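Local coordinates for cell wall binding protein cwp8 (Peptoclostridium difficile, PDB 5J6Q) that is a surface-layer protein that probably anchors to the bacterial cell wall through its three CWB2 modules and may take part in adhesion, at residues A[94-99]-A[126-131]. Numbering follows the deposited sequence.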
ATOM      1  N   LYS A  94      14.093  30.050 -47.687  1.00 67.19           N
ATOM      2  CA  LYS A  94      14.182  30.957 -46.521  1.00 74.33           C
ATOM      3  C   LYS A  94      15.362  31.971 -46.593  1.00 72.70           C
ATOM      4  O   LYS A  94      15.316  32.976 -45.890  1.00 70.89           O
ATOM      5  CB  LYS A  94      14.293  30.124 -45.219  1.00 77.75           C
ATOM      6  CG  LYS A  94      13.028  30.156 -44.383  1.00 84.75           C
ATOM      7  CD  LYS A  94      12.334  28.810 -44.346  1.00 92.74           C
ATOM      8  CE  LYS A  94      11.654  28.594 -43.013  1.00 96.84           C
ATOM      9  N   THR A  95      16.400  31.694 -47.385  1.00 69.57           N
ATOM     10  CA  THR A  95      17.531  32.602 -47.603  1.00 70.71           C
ATOM     11  C   THR A  95      17.986  32.491 -49.083  1.00 71.86           C
ATOM     12  O   THR A  95      17.679  31.478 -49.747  1.00 70.13           O
ATOM     13  CB  THR A  95      18.740  32.211 -46.744  1.00 65.48           C
ATOM     14  OG1 THR A  95      19.206  30.968 -47.253  1.00 63.20           O
ATOM     15  CG2 THR A  95      18.417  32.104 -45.277  1.00 56.73           C
ATOM     16  N   ALA A  96      18.727  33.513 -49.587  1.00 70.57           N
ATOM     17  CA  ALA A  96      19.246  33.511 -50.966  1.00 68.13           C
ATOM     18  C   ALA A  96      20.063  32.268 -51.221  1.00 64.53           C
ATOM     19  O   ALA A  96      19.959  31.656 -52.282  1.00 64.18           O
ATOM     20  CB  ALA A  96      20.133  34.739 -51.213  1.00 65.21           C
ATOM     21  N   GLN A  97      20.859  31.891 -50.244  1.00 63.26           N
ATOM     22  CA  GLN A  97      21.730  30.737 -50.353  1.00 69.55           C
ATOM     23  C   GLN A  97      20.927  29.360 -50.398  1.00 72.40           C
ATOM     24  O   GLN A  97      21.468  28.393 -50.892  1.00 70.97           O
ATOM     25  CB  GLN A  97      22.712  30.753 -49.180  1.00 68.40           C
ATOM     26  CG  GLN A  97      23.716  29.622 -49.210  1.00 73.07           C
ATOM     27  CD  GLN A  97      24.638  29.656 -50.405  1.00 82.37           C
ATOM     28  OE1 GLN A  97      24.702  30.625 -51.197  1.00 86.75           O
ATOM     29  NE2 GLN A  97      25.368  28.573 -50.579  1.00 85.37           N
ATOM     30  N   GLU A  98      19.699  29.286 -49.882  1.00 74.54           N
ATOM     31  CA  GLU A  98      18.933  28.053 -49.996  1.00 83.22           C
ATOM     32  C   GLU A  98      18.688  27.831 -51.486  1.00 84.52           C
ATOM     33  O   GLU A  98      18.878  26.742 -51.990  1.00 85.58           O
ATOM     34  CB  GLU A  98      17.601  28.174 -49.254  1.00 83.94           C
ATOM     35  CG  GLU A  98      17.769  27.996 -47.757  1.00 91.82           C
ATOM     36  CD  GLU A  98      16.456  27.754 -47.050  1.00 96.39           C
ATOM     37  OE1 GLU A  98      16.400  27.948 -45.820  1.00 97.97           O
ATOM     38  OE2 GLU A  98      15.480  27.380 -47.726  1.00100.19           O
ATOM     39  N   ILE A  99      18.283  28.894 -52.194  1.00 83.64           N
ATOM     40  CA  ILE A  99      18.044  28.812 -53.621  1.00 80.30           C
ATOM     41  C   ILE A  99      19.238  28.225 -54.390  1.00 82.30           C
ATOM     42  O   ILE A  99      19.040  27.342 -55.217  1.00 82.76           O
ATOM     43  CB  ILE A  99      17.749  30.226 -54.131  1.00 73.92           C
ATOM     44  CG1 ILE A  99      16.458  30.747 -53.502  1.00 69.24           C
ATOM     45  CG2 ILE A  99      17.668  30.230 -55.673  1.00 69.29           C
ATOM     46  CD1 ILE A  99      16.127  32.181 -53.924  1.00 62.88           C
ATOM     47  N   ASN A 126      17.928  39.042 -50.990  1.00 68.25           N
ATOM     48  CA  ASN A 126      16.781  38.153 -51.045  1.00 75.05           C
ATOM     49  C   ASN A 126      16.308  37.829 -52.454  1.00 75.31           C
ATOM     50  O   ASN A 126      15.116  37.541 -52.639  1.00 74.37           O
ATOM     51  CB  ASN A 126      15.641  38.722 -50.206  1.00 74.81           C
ATOM     52  CG  ASN A 126      15.195  40.098 -50.594  1.00 75.78           C
ATOM     53  OD1 ASN A 126      15.665  40.675 -51.571  1.00 73.14           O
ATOM     54  ND2 ASN A 126      14.261  40.693 -49.870  1.00 78.38           N
ATOM     55  N   THR A 127      17.242  37.866 -53.442  1.00 71.22           N
ATOM     56  CA  THR A 127      16.954  37.522 -54.841  1.00 64.80           C
ATOM     57  C   THR A 127      18.139  36.799 -55.432  1.00 64.80           C
ATOM     58  O   THR A 127      19.278  37.171 -55.168  1.00 68.02           O
ATOM     59  CB  THR A 127      16.674  38.750 -55.722  1.00 62.93           C
ATOM     60  OG1 THR A 127      17.791  39.655 -55.648  1.00 63.93           O
ATOM     61  CG2 THR A 127      15.411  39.478 -55.298  1.00 59.33           C
ATOM     62  N   VAL A 128      17.874  35.771 -56.228  1.00 69.36           N
ATOM     63  CA  VAL A 128      18.860  34.957 -56.931  1.00 73.89           C
ATOM     64  C   VAL A 128      18.345  34.756 -58.369  1.00 80.31           C
ATOM     65  O   VAL A 128      17.163  34.450 -58.579  1.00 84.29           O
ATOM     66  CB  VAL A 128      19.064  33.583 -56.248  1.00 75.04           C
ATOM     67  CG1 VAL A 128      20.126  32.769 -56.992  1.00 72.13           C
ATOM     68  CG2 VAL A 128      19.457  33.765 -54.791  1.00 74.37           C
ATOM     69  N   GLU A 129      19.216  34.934 -59.334  1.00 83.64           N
ATOM     70  CA  GLU A 129      18.893  34.797 -60.738  1.00 90.79           C
ATOM     71  C   GLU A 129      19.248  33.402 -61.189  1.00 95.45           C
ATOM     72  O   GLU A 129      20.332  32.920 -60.855  1.00 96.68           O
ATOM     73  CB  GLU A 129      19.680  35.831 -61.555  1.00 92.58           C
ATOM     74  CG  GLU A 129      19.429  35.748 -63.048  1.00 93.10           C
ATOM     75  CD  GLU A 129      20.501  36.472 -63.838  1.00 92.28           C
ATOM     76  OE1 GLU A 129      21.660  36.017 -63.816  1.00 87.99           O
ATOM     77  OE2 GLU A 129      20.182  37.500 -64.462  1.00 94.16           O
ATOM     78  N   VAL A 130      18.350  32.748 -61.930  1.00102.14           N
ATOM     79  CA  VAL A 130      18.624  31.391 -62.408  1.00111.73           C
ATOM     80  C   VAL A 130      18.435  31.333 -63.920  1.00116.57           C
ATOM     81  O   VAL A 130      17.425  31.799 -64.435  1.00117.10           O
ATOM     82  CB  VAL A 130      17.715  30.358 -61.695  1.00114.85           C
ATOM     83  CG1 VAL A 130      18.097  28.941 -62.112  1.00115.07           C
ATOM     84  CG2 VAL A 130      17.826  30.504 -60.181  1.00115.09           C
ATOM     85  N   LYS A 131      19.410  30.756 -64.623  1.00121.13           N
ATOM     86  CA  LYS A 131      19.409  30.638 -66.075  1.00130.91           C
ATOM     87  C   LYS A 131      20.273  29.448 -66.465  1.00138.13           C
ATOM     88  O   LYS A 131      20.731  28.727 -65.579  1.00141.78           O
ATOM     89  CB  LYS A 131      19.974  31.924 -66.704  1.00133.59           C
ATOM     90  CG  LYS A 131      21.447  32.149 -66.371  1.00132.72           C
ATOM     91  CD  LYS A 131      21.881  33.569 -66.710  1.00131.69           C
ATOM     92  CE  LYS A 131      23.232  33.894 -66.118  1.00130.25           C
ATOM     93  NZ  LYS A 131      24.287  32.992 -66.642  1.00128.51           N
TER
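Val128 sets its isopropyl group against the first turn of the helix that begins at Ala96, where Ala96 and Ile99 receive it. Its two methyls divide the work. With CG1 anti to the backbone N (chi1 -179°), CG2 falls beside that N; it lies 3.8 Å from Ala96 CB and also approaches the main chain, at 3.3 Å from Ala96 O, with no hydrogen bond implied. Val128 CG1 meets Ile99 CG2 at 3.8 Å. Ile99 lies alongside the valine: its CG2 packs on Val128 CB at 3.7 Å, while CD1 comes to 3.8 Å from Val128 CG2. The second reach depends on an extended chain, with Ile99 CG1 anti to the carbonyl carbon and chi2 at 178°; the two side chains slip past one another, running in opposite directions. No hydrogen bond crosses between 94-99 and 126-131, so the join is apolar packing of helix 96-111 on the central strand, 127-132, of a three-stranded antiparallel sheet. This is a helix-on-sheet, alpha+beta arrangement within Cwp8 domain 2, far along the elongated molecule from its centre. The flanking strands share the interface: Ile99 also touches Leu142, and Ala96 touches Ile122. Alternation along the strand turns Val128 and Val130 toward the helix and Thr127 and Glu129 away from it. The helix start is fixed separately by Thr95, the N-cap, whose OG1 accepts from Glu98 N at 3.2 Å. Glu98 answers with its carboxylate, OE2 taking Lys94 N at 3.0 Å in a nearly straight bond (166°) that arrives from above the carboxylate plane.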